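Local atomic coordinates of transcriptional activator of comK gene (PDB entry 2HQB), a protein that probably activates transcription of the comK gene and, as a BMP-family lipoprotein built like a substrate-binding protein, may bind a small ligand between its two lobes. Residues Trp21-Lys24 with Ala25-Leu29; Val46-Glu49 with Gln50-His53; His72-Ala75 with Glu76-Ser79; Glu108-Ala111 with Met112-Gly116. All coordinates share one frame; numbering follows the deposited sequence.

Contact 1: Trp21-Lys24 with Ala25-Leu29; sequences WNRK and AYEGL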
loop_
_atom_site.group_PDB
_atom_site.type_symbol
_atom_site.label_atom_id
_atom_site.label_comp_id
_atom_site.label_asym_id
_atom_site.label_seq_id
_atom_site.Cartn_x
_atom_site.Cartn_y
_atom_site.Cartn_z
ATOM N N TRP A 21 -5.354 -2.433 5.556
ATOM C CA TRP A 21 -5.243 -3.194 6.806
ATOM C C TRP A 21 -4.711 -2.165 7.915
ATOM O O TRP A 21 -3.555 -1.704 7.892
ATOM C CB TRP A 21 -4.231 -4.341 6.543
ATOM C CG TRP A 21 -4.668 -5.838 6.682
ATOM C CD1 TRP A 21 -3.894 -6.894 7.209
ATOM C CD2 TRP A 21 -5.944 -6.405 6.405
ATOM N NE1 TRP A 21 -4.635 -8.048 7.280
ATOM C CE2 TRP A 21 -5.896 -7.772 6.795
ATOM C CE3 TRP A 21 -7.129 -5.904 5.881
ATOM C CZ2 TRP A 21 -7.012 -8.609 6.669
ATOM C CZ3 TRP A 21 -8.228 -6.751 5.766
ATOM C CH2 TRP A 21 -8.164 -8.065 6.153
ATOM N N ASN A 22 -5.559 -1.769 8.861
ATOM C CA ASN A 22 -5.121 -0.819 9.899
ATOM C C ASN A 22 -4.044 -1.422 10.780
ATOM O O ASN A 22 -3.603 -0.779 11.722
ATOM C CB ASN A 22 -6.259 -0.412 10.863
ATOM C CG ASN A 22 -7.267 0.544 10.247
ATOM O OD1 ASN A 22 -6.915 1.506 9.539
ATOM N ND2 ASN A 22 -8.545 0.302 10.545
ATOM N N ARG A 23 -3.643 -2.661 10.514
ATOM C CA ARG A 23 -2.639 -3.276 11.376
ATOM C C ARG A 23 -1.295 -2.732 10.985
ATOM O O ARG A 23 -0.416 -2.615 11.826
ATOM C CB ARG A 23 -2.644 -4.806 11.279
ATOM C CG ARG A 23 -2.057 -5.344 10.021
ATOM C CD ARG A 23 -1.054 -6.478 10.353
ATOM N NE ARG A 23 -0.584 -7.081 9.104
ATOM C CZ ARG A 23 0.676 -7.403 8.848
ATOM N NH1 ARG A 23 1.598 -7.172 9.775
ATOM N NH2 ARG A 23 1.010 -7.957 7.683
ATOM N N LYS A 24 -1.135 -2.405 9.706
ATOM C CA LYS A 24 0.121 -1.818 9.267
ATOM C C LYS A 24 0.262 -0.417 9.944
ATOM O O LYS A 24 1.356 0.104 10.069
ATOM C CB LYS A 24 0.166 -1.746 7.739
ATOM C CG LYS A 24 0.254 -3.128 7.028
ATOM C CD LYS A 24 1.696 -3.727 6.967
ATOM C CE LYS A 24 2.561 -3.121 5.823
ATOM N NZ LYS A 24 3.667 -4.000 5.265
ATOM N N ALA A 25 -0.832 0.164 10.426
ATOM C CA ALA A 25 -0.724 1.436 11.131
ATOM C C ALA A 25 -0.402 1.156 12.601
ATOM O O ALA A 25 0.357 1.903 13.211
ATOM C CB ALA A 25 -2.007 2.232 11.032
ATOM N N TYR A 26 -0.989 0.094 13.166
ATOM C CA TYR A 26 -0.727 -0.308 14.554
ATOM C C TYR A 26 0.760 -0.644 14.682
ATOM O O TYR A 26 1.447 -0.206 15.595
ATOM C CB TYR A 26 -1.543 -1.552 14.942
ATOM C CG TYR A 26 -3.029 -1.320 15.029
ATOM C CD1 TYR A 26 -3.931 -2.350 14.865
ATOM C CD2 TYR A 26 -3.533 -0.063 15.198
ATOM C CE1 TYR A 26 -5.299 -2.108 14.851
ATOM C CE2 TYR A 26 -4.874 0.172 15.185
ATOM C CZ TYR A 26 -5.748 -0.841 15.005
ATOM O OH TYR A 26 -7.080 -0.530 14.924
ATOM N N GLU A 27 1.274 -1.447 13.778
ATOM C CA GLU A 27 2.673 -1.733 13.898
ATOM C C GLU A 27 3.502 -0.484 13.679
ATOM O O GLU A 27 4.577 -0.371 14.234
ATOM C CB GLU A 27 3.100 -2.859 12.956
ATOM C CG GLU A 27 2.796 -2.705 11.522
ATOM C CD GLU A 27 2.760 -4.066 10.828
ATOM O OE1 GLU A 27 3.169 -4.136 9.633
ATOM O OE2 GLU A 27 2.310 -5.051 11.483
ATOM N N GLY A 28 2.979 0.459 12.898
ATOM C CA GLY A 28 3.693 1.695 12.622
ATOM C C GLY A 28 3.824 2.499 13.895
ATOM O O GLY A 28 4.906 2.934 14.251
ATOM N N LEU A 29 2.709 2.702 14.585
ATOM C CA LEU A 29 2.735 3.442 15.835
ATOM C C LEU A 29 3.637 2.688 16.821
ATOM O O LEU A 29 4.399 3.302 17.542
ATOM C CB LEU A 29 1.318 3.595 16.410
ATOM C CG LEU A 29 1.175 4.604 17.562
ATOM C CD1 LEU A 29 1.383 6.002 17.017
ATOM C CD2 LEU A 29 -0.183 4.504 18.230
#
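Arg-23 and Glu-27, one turn apart at the start of helix 23-35, carry the charged part of this contact. NH1 of Arg-23 lies 2.8 Å from OE2 of Glu-27, a salt bridge that reaches the carboxylate from the edge of the guanidinium. The two flat groups stand almost perpendicular, with 81° between their planes, and the N-H is bent well off line, making the hydrogen bond a weak one. Glu-27 sends CG between its backbone N and carbonyl carbon (chi1 55°), a turn that swings the carboxylate back along the helix toward Arg-23. Lys-24 runs beside Glu-27 with its chain curled; NZ stays 4.4 Å from OE1 of Glu-27, beyond a salt bridge, though the opposite charges probably still attract.

The aromatic part belongs to Tyr-26. Its ring lies across the backbone carbonyl of Asn-22, whose O sits 3.3 Å above the ring plane and over its centre, while CB of Asn-22 comes near the phenol end. Replacing Tyr-26 by an alanine would probably uncover this carbonyl and the Asn-22 methylene, and open a gap beside Leu-42 of strand 39-43.

Backbone bonds join the same residues: Tyr-26 N reaches Asn-22 O at 3.1 Å and Glu-27 N reaches Arg-23 O at 2.8 Å. Ala-25, whose methyl touches Leu-10 and Tyr-234, suits the buried side, and Asn-22 ties its ND2 to Glu-13 O. Lys-24, Ala-25 and Glu-27 also touch helix 230-240. The chemistry thus splits the turn: Arg-23, Lys-24 and Glu-27 are charged, whereas Tyr-26 and Ala-25 pack on strands 39-43 and 7-11.

Contact 2: Val46-Glu49 with Gln50-His53; sequences VNSE and QKAH
Val-46 packs CG1 against Ala-52, its methyl 3.7 Å from CB of Ala-52, just before the chain enters the N-cap of helix 49-61. A branched valine suits this buried place: CG1, anti to the backbone N, extends over the first turn, and the side chain also meets Phe-74 of helix 73-79.

At Asn-47 the chain is still in the loop, and its CB meets the far end of Lys-51, with NZ 3.7 Å from it. The long, extended lysine thereby lies back along the loop, its methylenes passing the Ser-48 hydroxyl.

Ser-48 is the N-cap residue. OG accepts from Lys-51 N at 3.2 Å in a nearly straight bond (177° at the hydrogen), occupying one of the N-H groups that a helix start leaves without a carbonyl partner. Serine suits the role because its short chain, turned between backbone N and carbonyl carbon (chi1 59°), brings the oxygen back to the helix. The backbone of the same residue holds the turn as well, since Ser-48 O takes Ala-52 N at 2.9 Å.

Glu-49 carries its extended chain past His-53, and OE2 is hydrogen-bonded to Thr-80 OG1. CG passes the NE2 side of the His-53 imidazole, and the carboxylate and ring planes differ in tilt by only 16°, but the nearer carboxylate oxygen, OE1 of Glu-49, is 3.9 Å from NE2 of His-53. The ring instead leans over the backbone: Glu-49 O, which accepts from His-53 N at 2.7 Å, also sits 3.5 Å above one face of the imidazole, offset toward its rim.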
loop_
_atom_site.group_PDB
_atom_site.type_symbol
_atom_site.label_atom_id
_atom_site.label_comp_id
_atom_site.label_asym_id
_atom_site.label_seq_id
_atom_site.Cartn_x
_atom_site.Cartn_y
_atom_site.Cartn_z
ATOM N N VAL A 46 -12.715 5.642 15.353
ATOM C CA VAL A 46 -12.940 7.043 15.034
ATOM C C VAL A 46 -13.610 7.034 13.671
ATOM O O VAL A 46 -12.952 6.995 12.636
ATOM C CB VAL A 46 -11.594 7.817 14.995
ATOM C CG1 VAL A 46 -11.829 9.309 15.177
ATOM C CG2 VAL A 46 -10.651 7.295 16.080
ATOM N N ASN A 47 -14.939 7.067 13.672
ATOM C CA ASN A 47 -15.701 6.992 12.419
ATOM C C ASN A 47 -16.482 8.237 11.906
ATOM O O ASN A 47 -17.229 8.148 10.929
ATOM C CB ASN A 47 -16.629 5.780 12.526
ATOM C CG ASN A 47 -15.873 4.488 12.866
ATOM O OD1 ASN A 47 -16.340 3.676 13.643
ATOM N ND2 ASN A 47 -14.716 4.297 12.267
ATOM N N SER A 48 -16.307 9.390 12.539
ATOM C CA SER A 48 -16.995 10.589 12.080
ATOM C C SER A 48 -16.188 11.826 12.394
ATOM O O SER A 48 -15.305 11.787 13.247
ATOM C CB SER A 48 -18.341 10.726 12.769
ATOM O OG SER A 48 -18.192 10.803 14.176
ATOM N N GLU A 49 -16.472 12.933 11.725
ATOM C CA GLU A 49 -15.744 14.134 12.055
ATOM C C GLU A 49 -15.906 14.354 13.571
ATOM O O GLU A 49 -14.917 14.596 14.287
ATOM C CB GLU A 49 -16.287 15.337 11.273
ATOM C CG GLU A 49 -15.383 16.564 11.357
ATOM C CD GLU A 49 -15.623 17.578 10.249
ATOM O OE1 GLU A 49 -16.624 18.324 10.336
ATOM O OE2 GLU A 49 -14.807 17.623 9.292
ATOM N N GLN A 50 -17.151 14.232 14.047
ATOM C CA GLN A 50 -17.512 14.409 15.453
ATOM C C GLN A 50 -16.521 13.747 16.398
ATOM O O GLN A 50 -15.860 14.424 17.190
ATOM C CB GLN A 50 -18.918 13.844 15.720
ATOM C CG GLN A 50 -19.324 13.813 17.226
ATOM C CD GLN A 50 -20.325 12.683 17.603
ATOM O OE1 GLN A 50 -20.019 11.473 17.493
ATOM N NE2 GLN A 50 -21.522 13.085 18.056
ATOM N N LYS A 51 -16.426 12.422 16.305
ATOM C CA LYS A 51 -15.538 11.650 17.161
ATOM C C LYS A 51 -14.107 12.083 16.945
ATOM O O LYS A 51 -13.359 12.280 17.901
ATOM C CB LYS A 51 -15.640 10.150 16.862
ATOM C CG LYS A 51 -16.974 9.500 17.173
ATOM C CD LYS A 51 -17.140 8.174 16.413
ATOM C CE LYS A 51 -18.572 7.649 16.477
ATOM N NZ LYS A 51 -18.827 6.649 15.401
ATOM N N ALA A 52 -13.725 12.221 15.681
ATOM C CA ALA A 52 -12.370 12.597 15.351
ATOM C C ALA A 52 -12.018 13.883 16.079
ATOM O O ALA A 52 -10.959 13.969 16.690
ATOM C CB ALA A 52 -12.217 12.751 13.833
ATOM N N HIS A 53 -12.907 14.870 16.039
ATOM C CA HIS A 53 -12.626 16.136 16.726
ATOM C C HIS A 53 -12.500 15.997 18.236
ATOM O O HIS A 53 -11.593 16.584 18.825
ATOM C CB HIS A 53 -13.676 17.207 16.415
ATOM C CG HIS A 53 -13.567 17.761 15.034
ATOM N ND1 HIS A 53 -12.466 17.540 14.233
ATOM C CD2 HIS A 53 -14.439 18.478 14.290
ATOM C CE1 HIS A 53 -12.669 18.088 13.049
ATOM N NE2 HIS A 53 -13.858 18.663 13.058
#

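Contact 3: His72-Ala75 with Glu76-Ser79; sequences HAFA and EYFS
Ala-75 O is gripped twice by Ser-79, from the backbone N at 2.9 Å and from OG at 2.8 Å. The two donors approach from opposite faces of the carbonyl plane, OG standing above it and off the lone-pair direction. Serine fits here because its short chain, turned beside the backbone N (chi1 -68°), lets OG fold back on Ala-75 O. Ser-79 is the last residue of helix 73-79, the helix of a beta-alpha-beta unit between strands 66-69 and 89-93.

Tyr-77 turns the edge of its ring at CD1 toward the face of Phe-74, an offset edge-to-face pair with centroids 5.2 Å apart and planes at 80°. One face of the Tyr-77 ring carries Ala-73 O, the acceptor of Tyr-77 N at 3.1 Å. The small methyl of Ala-73 fits near the phenol end of the same ring, CB lying 4.2 Å from CZ of Tyr-77.

Phe-74 and Phe-78 are buried and suit the side that meets Leu-11 of the sheet; Phe-78 also meets the ring of Phe-90. Phe-74 O accepts from Phe-78 N at 2.7 Å and rests 3.0 Å above the plane of the Phe-78 ring, displaced from its centre.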
loop_
_atom_site.group_PDB
_atom_site.type_symbol
_atom_site.label_atom_id
_atom_site.label_comp_id
_atom_site.label_asym_id
_atom_site.label_seq_id
_atom_site.Cartn_x
_atom_site.Cartn_y
_atom_site.Cartn_z
ATOM N N HIS A 72 -8.094 8.150 4.119
ATOM C CA HIS A 72 -8.405 9.334 3.351
ATOM C C HIS A 72 -9.328 10.374 4.004
ATOM O O HIS A 72 -9.263 11.569 3.678
ATOM C CB HIS A 72 -9.003 8.866 2.033
ATOM C CG HIS A 72 -9.860 9.884 1.362
ATOM N ND1 HIS A 72 -9.363 10.791 0.442
ATOM C CD2 HIS A 72 -11.177 10.170 1.505
ATOM C CE1 HIS A 72 -10.338 11.593 0.050
ATOM N NE2 HIS A 72 -11.449 11.240 0.681
ATOM N N ALA A 73 -10.176 9.931 4.923
ATOM C CA ALA A 73 -11.130 10.843 5.530
ATOM C C ALA A 73 -10.618 11.683 6.673
ATOM O O ALA A 73 -11.260 12.644 7.091
ATOM C CB ALA A 73 -12.285 10.075 5.979
ATOM N N PHE A 74 -9.481 11.265 7.199
ATOM C CA PHE A 74 -8.839 11.952 8.292
ATOM C C PHE A 74 -8.261 13.281 7.819
ATOM O O PHE A 74 -8.078 14.217 8.613
ATOM C CB PHE A 74 -7.771 11.029 8.893
ATOM C CG PHE A 74 -8.365 9.892 9.658
ATOM C CD1 PHE A 74 -8.392 8.612 9.129
ATOM C CD2 PHE A 74 -9.028 10.135 10.868
ATOM C CE1 PHE A 74 -9.080 7.592 9.792
ATOM C CE2 PHE A 74 -9.724 9.122 11.540
ATOM C CZ PHE A 74 -9.755 7.858 11.011
ATOM N N ALA A 75 -8.011 13.375 6.516
ATOM C CA ALA A 75 -7.458 14.583 5.967
ATOM C C ALA A 75 -8.530 15.652 6.082
ATOM O O ALA A 75 -8.279 16.761 6.542
ATOM C CB ALA A 75 -7.050 14.355 4.552
ATOM N N GLU A 76 -9.745 15.317 5.702
ATOM C CA GLU A 76 -10.831 16.286 5.815
ATOM C C GLU A 76 -11.093 16.610 7.294
ATOM O O GLU A 76 -11.355 17.763 7.642
ATOM C CB GLU A 76 -12.113 15.732 5.176
ATOM C CG GLU A 76 -13.371 16.520 5.510
ATOM C CD GLU A 76 -13.235 17.991 5.146
ATOM O OE1 GLU A 76 -12.352 18.323 4.313
ATOM O OE2 GLU A 76 -14.021 18.808 5.683
ATOM N N TYR A 77 -11.040 15.582 8.141
ATOM C CA TYR A 77 -11.248 15.736 9.578
ATOM C C TYR A 77 -10.214 16.716 10.149
ATOM O O TYR A 77 -10.552 17.594 10.940
ATOM C CB TYR A 77 -11.052 14.410 10.302
ATOM C CG TYR A 77 -12.047 13.304 10.035
ATOM C CD1 TYR A 77 -11.714 11.987 10.324
ATOM C CD2 TYR A 77 -13.320 13.558 9.547
ATOM C CE1 TYR A 77 -12.610 10.965 10.144
ATOM C CE2 TYR A 77 -14.235 12.514 9.361
ATOM C CZ TYR A 77 -13.866 11.228 9.664
ATOM O OH TYR A 77 -14.738 10.184 9.518
ATOM N N PHE A 78 -8.955 16.541 9.756
ATOM C CA PHE A 78 -7.875 17.387 10.235
ATOM C C PHE A 78 -7.958 18.787 9.659
ATOM O O PHE A 78 -7.516 19.757 10.282
ATOM C CB PHE A 78 -6.515 16.796 9.852
ATOM C CG PHE A 78 -6.188 15.522 10.546
ATOM C CD1 PHE A 78 -5.209 14.693 10.052
ATOM C CD2 PHE A 78 -6.853 15.150 11.691
ATOM C CE1 PHE A 78 -4.890 13.502 10.688
ATOM C CE2 PHE A 78 -6.552 13.971 12.334
ATOM C CZ PHE A 78 -5.569 13.145 11.834
ATOM N N SER A 79 -8.517 18.898 8.465
ATOM C CA SER A 79 -8.588 20.200 7.835
ATOM C C SER A 79 -9.560 21.147 8.503
ATOM O O SER A 79 -9.371 22.366 8.491
ATOM C CB SER A 79 -8.954 20.046 6.370
ATOM O OG SER A 79 -7.887 19.429 5.679
#

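Contact 4: Glu108-Ala111 with Met112-Gly116; sequences EGYA and MGYFG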
loop_
_atom_site.group_PDB
_atom_site.type_symbol
_atom_site.label_atom_id
_atom_site.label_comp_id
_atom_site.label_asym_id
_atom_site.label_seq_id
_atom_site.Cartn_x
_atom_site.Cartn_y
_atom_site.Cartn_z
ATOM N N GLU A 108 3.204 5.705 -4.068
ATOM C CA GLU A 108 3.215 5.747 -5.507
ATOM C C GLU A 108 2.942 4.328 -5.986
ATOM O O GLU A 108 3.671 3.406 -5.639
ATOM C CB GLU A 108 4.571 6.278 -5.966
ATOM C CG GLU A 108 4.474 7.203 -7.164
ATOM C CD GLU A 108 3.581 8.403 -6.909
ATOM O OE1 GLU A 108 3.948 9.233 -6.054
ATOM O OE2 GLU A 108 2.517 8.515 -7.560
ATOM N N GLY A 109 1.887 4.155 -6.779
ATOM C CA GLY A 109 1.517 2.821 -7.232
ATOM C C GLY A 109 1.953 2.232 -8.569
ATOM O O GLY A 109 2.200 1.031 -8.652
ATOM N N TYR A 110 2.033 3.047 -9.618
ATOM C CA TYR A 110 2.427 2.551 -10.940
ATOM C C TYR A 110 3.698 1.690 -10.945
ATOM O O TYR A 110 3.666 0.548 -11.405
ATOM C CB TYR A 110 2.607 3.723 -11.895
ATOM C CG TYR A 110 2.867 3.327 -13.333
ATOM C CD1 TYR A 110 1.814 3.021 -14.214
ATOM C CD2 TYR A 110 4.172 3.230 -13.811
ATOM C CE1 TYR A 110 2.075 2.624 -15.538
ATOM C CE2 TYR A 110 4.441 2.835 -15.118
ATOM C CZ TYR A 110 3.404 2.529 -15.966
ATOM O OH TYR A 110 3.730 2.056 -17.203
ATOM N N ALA A 111 4.809 2.224 -10.435
ATOM C CA ALA A 111 6.074 1.481 -10.408
ATOM C C ALA A 111 5.941 0.054 -9.931
ATOM O O ALA A 111 6.129 -0.897 -10.692
ATOM C CB ALA A 111 7.087 2.189 -9.536
HETATM N N MSE A 112 5.618 -0.099 -8.654
HETATM C CA MSE A 112 5.501 -1.430 -8.084
HETATM C C MSE A 112 4.633 -2.357 -8.908
HETATM O O MSE A 112 4.911 -3.538 -8.986
HETATM C CB MSE A 112 4.967 -1.356 -6.648
HETATM C CG MSE A 112 3.446 -1.272 -6.498
HETATM SE SE MSE A 112 2.915 -1.019 -4.598
HETATM C CE MSE A 112 1.008 -0.898 -4.883
ATOM N N GLY A 113 3.590 -1.833 -9.531
ATOM C CA GLY A 113 2.720 -2.687 -10.314
ATOM C C GLY A 113 3.398 -3.180 -11.569
ATOM O O GLY A 113 3.212 -4.318 -12.004
ATOM N N TYR A 114 4.202 -2.298 -12.144
ATOM C CA TYR A 114 4.924 -2.592 -13.348
ATOM C C TYR A 114 5.854 -3.764 -13.079
ATOM O O TYR A 114 5.675 -4.856 -13.622
ATOM C CB TYR A 114 5.684 -1.344 -13.746
ATOM C CG TYR A 114 6.252 -1.355 -15.140
ATOM C CD1 TYR A 114 5.454 -1.066 -16.250
ATOM C CD2 TYR A 114 7.597 -1.626 -15.346
ATOM C CE1 TYR A 114 5.989 -1.043 -17.522
ATOM C CE2 TYR A 114 8.137 -1.607 -16.606
ATOM C CZ TYR A 114 7.339 -1.313 -17.687
ATOM O OH TYR A 114 7.934 -1.255 -18.923
ATOM N N PHE A 115 6.844 -3.544 -12.227
ATOM C CA PHE A 115 7.802 -4.589 -11.884
ATOM C C PHE A 115 7.143 -5.889 -11.460
ATOM O O PHE A 115 7.663 -6.971 -11.753
ATOM C CB PHE A 115 8.723 -4.099 -10.770
ATOM C CG PHE A 115 9.452 -2.865 -11.122
ATOM C CD1 PHE A 115 10.299 -2.855 -12.216
ATOM C CD2 PHE A 115 9.217 -1.694 -10.439
ATOM C CE1 PHE A 115 10.893 -1.701 -12.632
ATOM C CE2 PHE A 115 9.814 -0.519 -10.849
ATOM C CZ PHE A 115 10.655 -0.524 -11.957
ATOM N N GLY A 116 6.019 -5.775 -10.741
ATOM C CA GLY A 116 5.277 -6.941 -10.300
ATOM C C GLY A 116 4.722 -7.645 -11.525
ATOM O O GLY A 116 4.743 -8.874 -11.621
#
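The first turn of helix 110-122, which follows strand 102-107, is built on two tyrosines and a phenylalanine, each facing a partner one turn away. Tyr-110 and Tyr-114 lie side by side and point the same way, because both have CG anti to the backbone N (chi1 -174° and -167°). Their rings are near parallel, at 27°, but slid apart, with centroids 5.9 Å from each other. OH of Tyr-110 passes 3.7 Å from CD1 of Tyr-114 and is hydrogen-bonded to Asp-146 OD2 of helix 139-150.

Phe-115 approaches Ala-111, CE2 lying 4.1 Å from CB. The small alanine leaves room for the ring, which also meets Phe-255 edge-to-face and touches Ile-281 of helix 271-286. Replacing Phe-115 by a serine would remove this ring and is likely to open a gap among Ala-111, Phe-255 and Ile-281.

Backbone bonds hold the turn: Tyr-114 N to Tyr-110 O at 3.0 Å and Phe-115 N to Ala-111 O at 3.1 Å, with a weak bond from Gly-113 N to Gly-109 O. Met-112, present as selenomethionine, stretches past Gly-109 O to Thr-226 and Gln-228 of strand 222-228. Around the helix, Tyr-110 and Tyr-114 face helix 139-150, while Ala-111 and Phe-115 face helix 271-286.

How the contacts relate
The four contacts follow in series along the chain, each at the first turn or two of a helix. Contacts 1, 2 and 3 lie on helices 23-35, 49-61 and 73-79, which flank the parallel sheet containing strands 7-11, 39-43 and 66-69. Contacts 2 and 3, their centres about 10 Å apart, touch by packing, Tyr-77 lying against Ser-48, Glu-49 and His-53. Contact 1 is separate, with nearest atoms about 6 Å from contact 3. Contact 4 is about 33 Å from contact 2 between centres, on helix 110-122, where the chain passes to the second lobe, consistent with a two-lobed substrate-binding-protein fold.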